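Local coordinates for methyltransferase (PDB 2P7I), which probably transfers a methyl group from S-adenosylmethionine to a substrate not yet identified, as a Rossmann-like class I methyltransferase, at residues A203-N206 and F207-D210; L218-E221 and Y222-C226. All blocks are in the same frame, centred on the assembly; numbering follows the deposited sequence.

Contact 1: A203-N206 and F207-D210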
loop_
_atom_site.group_PDB
_atom_site.type_symbol
_atom_site.label_atom_id
_atom_site.label_comp_id
_atom_site.label_asym_id
_atom_site.label_seq_id
_atom_site.Cartn_x
_atom_site.Cartn_y
_atom_site.Cartn_z
ATOM N N ALA B 203 -4.591 10.952 8.188
ATOM C CA ALA B 203 -4.401 9.999 9.295
ATOM C C ALA B 203 -5.167 10.379 10.566
ATOM O O ALA B 203 -5.248 9.587 11.504
ATOM C CB ALA B 203 -2.926 9.845 9.597
ATOM N N LEU B 204 -5.753 11.566 10.571
ATOM C CA LEU B 204 -6.524 12.075 11.694
ATOM C C LEU B 204 -7.925 12.364 11.227
ATOM O O LEU B 204 -8.132 12.667 10.065
ATOM C CB LEU B 204 -5.920 13.378 12.179
ATOM C CG LEU B 204 -4.533 13.335 12.823
ATOM C CD1 LEU B 204 -3.917 14.722 12.833
ATOM C CD2 LEU B 204 -4.611 12.773 14.226
ATOM N N ALA B 205 -8.883 12.306 12.144
ATOM C CA ALA B 205 -10.264 12.586 11.830
ATOM C C ALA B 205 -10.492 14.086 11.853
ATOM O O ALA B 205 -9.746 14.830 12.491
ATOM C CB ALA B 205 -11.166 11.910 12.806
ATOM N N ASN B 206 -11.520 14.531 11.155
ATOM C CA ASN B 206 -11.843 15.959 11.117
ATOM C C ASN B 206 -11.887 16.607 12.483
ATOM O O ASN B 206 -11.309 17.676 12.687
ATOM C CB ASN B 206 -13.176 16.182 10.425
ATOM C CG ASN B 206 -13.060 16.102 8.930
ATOM O OD1 ASN B 206 -12.371 15.247 8.393
ATOM N ND2 ASN B 206 -13.729 17.004 8.246
ATOM N N PHE B 207 -12.562 15.967 13.428
ATOM C CA PHE B 207 -12.667 16.557 14.757
ATOM C C PHE B 207 -11.281 16.808 15.334
ATOM O O PHE B 207 -11.063 17.805 16.013
ATOM C CB PHE B 207 -13.570 15.728 15.681
ATOM C CG PHE B 207 -12.900 14.552 16.355
ATOM C CD1 PHE B 207 -12.900 13.299 15.766
ATOM C CD2 PHE B 207 -12.333 14.691 17.620
ATOM C CE1 PHE B 207 -12.312 12.217 16.399
ATOM C CE2 PHE B 207 -11.746 13.611 18.259
ATOM C CZ PHE B 207 -11.733 12.372 17.642
ATOM N N GLN B 208 -10.327 15.931 15.007
ATOM C CA GLN B 208 -8.959 16.107 15.467
ATOM C C GLN B 208 -8.243 17.216 14.699
ATOM O O GLN B 208 -7.521 18.009 15.299
ATOM C CB GLN B 208 -8.196 14.789 15.410
ATOM C CG GLN B 208 -8.868 13.709 16.242
ATOM C CD GLN B 208 -8.287 12.330 16.031
ATOM O OE1 GLN B 208 -8.002 11.919 14.898
ATOM N NE2 GLN B 208 -8.128 11.592 17.121
ATOM N N TRP B 209 -8.449 17.279 13.383
ATOM C CA TRP B 209 -7.860 18.332 12.559
ATOM C C TRP B 209 -8.280 19.704 13.062
ATOM O O TRP B 209 -7.463 20.589 13.200
ATOM C CB TRP B 209 -8.265 18.200 11.080
ATOM C CG TRP B 209 -7.580 17.101 10.367
ATOM C CD1 TRP B 209 -8.146 15.959 9.928
ATOM C CD2 TRP B 209 -6.194 17.041 9.990
ATOM N NE1 TRP B 209 -7.204 15.176 9.303
ATOM C CE2 TRP B 209 -5.999 15.814 9.331
ATOM C CE3 TRP B 209 -5.114 17.906 10.139
ATOM C CZ2 TRP B 209 -4.753 15.411 8.833
ATOM C CZ3 TRP B 209 -3.886 17.519 9.655
ATOM C CH2 TRP B 209 -3.708 16.282 9.008
ATOM N N ASP B 210 -9.560 19.861 13.340
ATOM C CA ASP B 210 -10.093 21.162 13.678
ATOM C C ASP B 210 -9.501 21.664 14.986
ATOM O O ASP B 210 -9.287 22.861 15.139
ATOM C CB ASP B 210 -11.618 21.126 13.725
ATOM C CG ASP B 210 -12.239 20.776 12.363
ATOM O OD1 ASP B 210 -11.594 20.980 11.299
ATOM O OD2 ASP B 210 -13.388 20.284 12.363
HETATM O O HOH W 1 -13.919 19.585 9.833
#

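Contact 2: L218-E221 and Y222-C226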
loop_
_atom_site.group_PDB
_atom_site.type_symbol
_atom_site.label_atom_id
_atom_site.label_comp_id
_atom_site.label_asym_id
_atom_site.label_seq_id
_atom_site.Cartn_x
_atom_site.Cartn_y
_atom_site.Cartn_z
ATOM N N LEU B 218 1.193 21.581 13.587
ATOM C CA LEU B 218 1.358 21.182 12.178
ATOM C C LEU B 218 1.515 22.411 11.301
ATOM O O LEU B 218 0.759 23.364 11.441
ATOM C CB LEU B 218 0.148 20.365 11.685
ATOM C CG LEU B 218 -0.211 19.097 12.459
ATOM C CD1 LEU B 218 -1.411 18.457 11.824
ATOM C CD2 LEU B 218 0.966 18.116 12.542
ATOM N N SER B 219 2.471 22.380 10.385
ATOM C CA SER B 219 2.727 23.511 9.512
ATOM C C SER B 219 2.065 23.353 8.168
ATOM O O SER B 219 1.540 22.267 7.818
ATOM C CB SER B 219 4.214 23.653 9.282
ATOM O OG SER B 219 4.658 22.554 8.530
ATOM N N LYS B 220 2.119 24.423 7.378
ATOM C CA LYS B 220 1.522 24.372 6.052
ATOM C C LYS B 220 2.317 23.412 5.183
ATOM O O LYS B 220 1.758 22.745 4.342
ATOM C CB LYS B 220 1.386 25.775 5.433
ATOM C CG LYS B 220 2.490 26.225 4.477
ATOM C CD LYS B 220 1.902 26.852 3.192
ATOM C CE LYS B 220 2.732 26.526 1.936
ATOM N NZ LYS B 220 1.864 26.266 0.745
ATOM N N GLU B 221 3.609 23.327 5.434
ATOM C CA GLU B 221 4.470 22.427 4.687
ATOM C C GLU B 221 4.153 20.953 4.962
ATOM O O GLU B 221 4.361 20.097 4.100
ATOM C CB GLU B 221 5.919 22.706 5.028
ATOM C CG GLU B 221 6.454 24.045 4.467
ATOM C CD GLU B 221 5.997 25.277 5.246
ATOM O OE1 GLU B 221 5.679 25.171 6.448
ATOM O OE2 GLU B 221 5.957 26.367 4.647
ATOM N N TYR B 222 3.702 20.676 6.183
ATOM C CA TYR B 222 3.358 19.342 6.594
ATOM C C TYR B 222 2.109 18.977 5.824
ATOM O O TYR B 222 1.992 17.878 5.312
ATOM C CB TYR B 222 3.093 19.232 8.105
ATOM C CG TYR B 222 2.522 17.877 8.502
ATOM C CD1 TYR B 222 3.354 16.787 8.701
ATOM C CD2 TYR B 222 1.143 17.679 8.624
ATOM C CE1 TYR B 222 2.822 15.534 9.033
ATOM C CE2 TYR B 222 0.612 16.440 8.954
ATOM C CZ TYR B 222 1.468 15.369 9.148
ATOM O OH TYR B 222 0.944 14.126 9.455
ATOM N N LEU B 223 1.165 19.913 5.754
ATOM C CA LEU B 223 -0.039 19.624 4.977
ATOM C C LEU B 223 0.269 19.364 3.485
ATOM O O LEU B 223 -0.252 18.424 2.896
ATOM C CB LEU B 223 -1.056 20.740 5.137
ATOM C CG LEU B 223 -1.548 20.959 6.560
ATOM C CD1 LEU B 223 -2.387 22.231 6.602
ATOM C CD2 LEU B 223 -2.307 19.758 7.026
ATOM N N ASP B 224 1.130 20.179 2.898
ATOM C CA ASP B 224 1.550 20.023 1.519
ATOM C C ASP B 224 2.180 18.641 1.347
ATOM O O ASP B 224 1.921 17.943 0.384
ATOM C CB ASP B 224 2.584 21.096 1.106
ATOM C CG ASP B 224 1.959 22.462 0.826
ATOM O OD1 ASP B 224 0.746 22.532 0.512
ATOM O OD2 ASP B 224 2.709 23.466 0.906
ATOM N N GLY B 225 2.959 18.231 2.340
ATOM C CA GLY B 225 3.553 16.882 2.320
ATOM C C GLY B 225 2.515 15.758 2.279
ATOM O O GLY B 225 2.719 14.712 1.629
ATOM N N CYS B 226 1.410 15.952 2.983
ATOM C CA CYS B 226 0.329 14.991 2.995
ATOM C C CYS B 226 -0.320 14.933 1.644
ATOM O O CYS B 226 -0.765 13.882 1.232
ATOM C CB CYS B 226 -0.720 15.362 4.030
ATOM S SG CYS B 226 -0.162 15.171 5.779
#

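Contact 1: A203-N206 and F207-D210
L204 lies against the indole of W209, the two side chains crossing at about a right angle. The CB of L204 sits over one face of the indole, 3.9 Å from the centroid of the five-membered ring, in a CH-pi contact. Farther out, L204 CD1 reaches the six-membered ring. The indole nitrogen turns to the backbone: W209 NE1 gives a weak, bent hydrogen bond to L204 O at 2.8 Å. W209 CG stands beside its own backbone N (chi1 -74°), which lays the indole back along the incoming chain. F24 stacks on this indole, and F200 meets it edge-to-face.

Q208 holds the other end of the same peptide group. Its side chain crosses that of L204 at about a right angle, and its OE1 takes the N-H of A205 at 2.9 Å in a nearly straight bond (169°). The same oxygen lies 3.6 Å from L204 CD2.

This is the N-terminal turn of helix 206-212, with A205 as N-cap, reached from strand 192-201 of the methyltransferase sheet. A205 O accepts W209 N at 2.9 Å, and N206 O accepts D210 N.

A205 CB packs obliquely on the F207 ring, 3.7 Å from F207 CD1. Q208 CG covers one face of that ring near its rim. On the polar side, one water accepts from N206 ND2 and donates to D210 OD2. K202 binds N206 OD1, and F24 N binds D210 OD1.

Contact 2: L218-E221 and Y222-C226
L218 places its branched end on the ring of Y222, four residues on. Its CD2 lies over one face, offset toward the rim, and is 4.1 Å from the ring centroid. This is a CH-pi contact. L218 CD1 touches the same side of the ring at CE2, 4.0 Å away. The phenol swings out to this position with its CG opposite the backbone N of Y222 (chi1 171°). Beyond the ring, Y222 OH is hydrogen-bonded to A203 O of the second subunit, and L204 of that subunit packs on Y222.

S219 is the N-cap of helix 220-230. Its OG accepts the N-H of Y222 at 3.2 Å, the usual serine capping bond at a helix start. A chi1 of 68° puts the OG between the backbone N and the carbonyl carbon, where it can face that N-H. S219 O receives L223 N in a fairly straight bond, and a weak one from Y222 N. The capped helix follows helix 206-212 and precedes strand 237-245, an antiparallel strand of the methyltransferase sheet.

K220 starts out away from the rest of the turn and bends back along its length. Its NZ forms a salt bridge of 2.9 Å with D224 OD2, on the syn side of the carboxylate. The two side chains meet at a slant. R35 of helix 24-37 forms a salt bridge with D224 OD1, so each carboxylate oxygen has a basic partner. K220 O also accepts D224 N at 3.0 Å.

E221 takes part through its backbone: E221 O takes the N-H of G225 at 2.9 Å. M155 of the second subunit packs on E221.

Contact 1 comes first, where the chain leaves strand 192-201 and enters helix 206-212. Contact 2 follows, at the start of helix 220-230, before the chain returns to the sheet as strand 237-245. Each closes one helical turn. They are in series, neither nested nor crossed, with centres about 14 Å apart. W209 joins them: its CZ3 packs on L218 CD1 at 3.4 Å and on L223 CD2. The two helix starts thus meet near helix 24-37 and strand 192-201. Both also touch the second subunit. Q208 of contact 1 packs on L218 of that subunit, and L218 of contact 2 packs on its Q208.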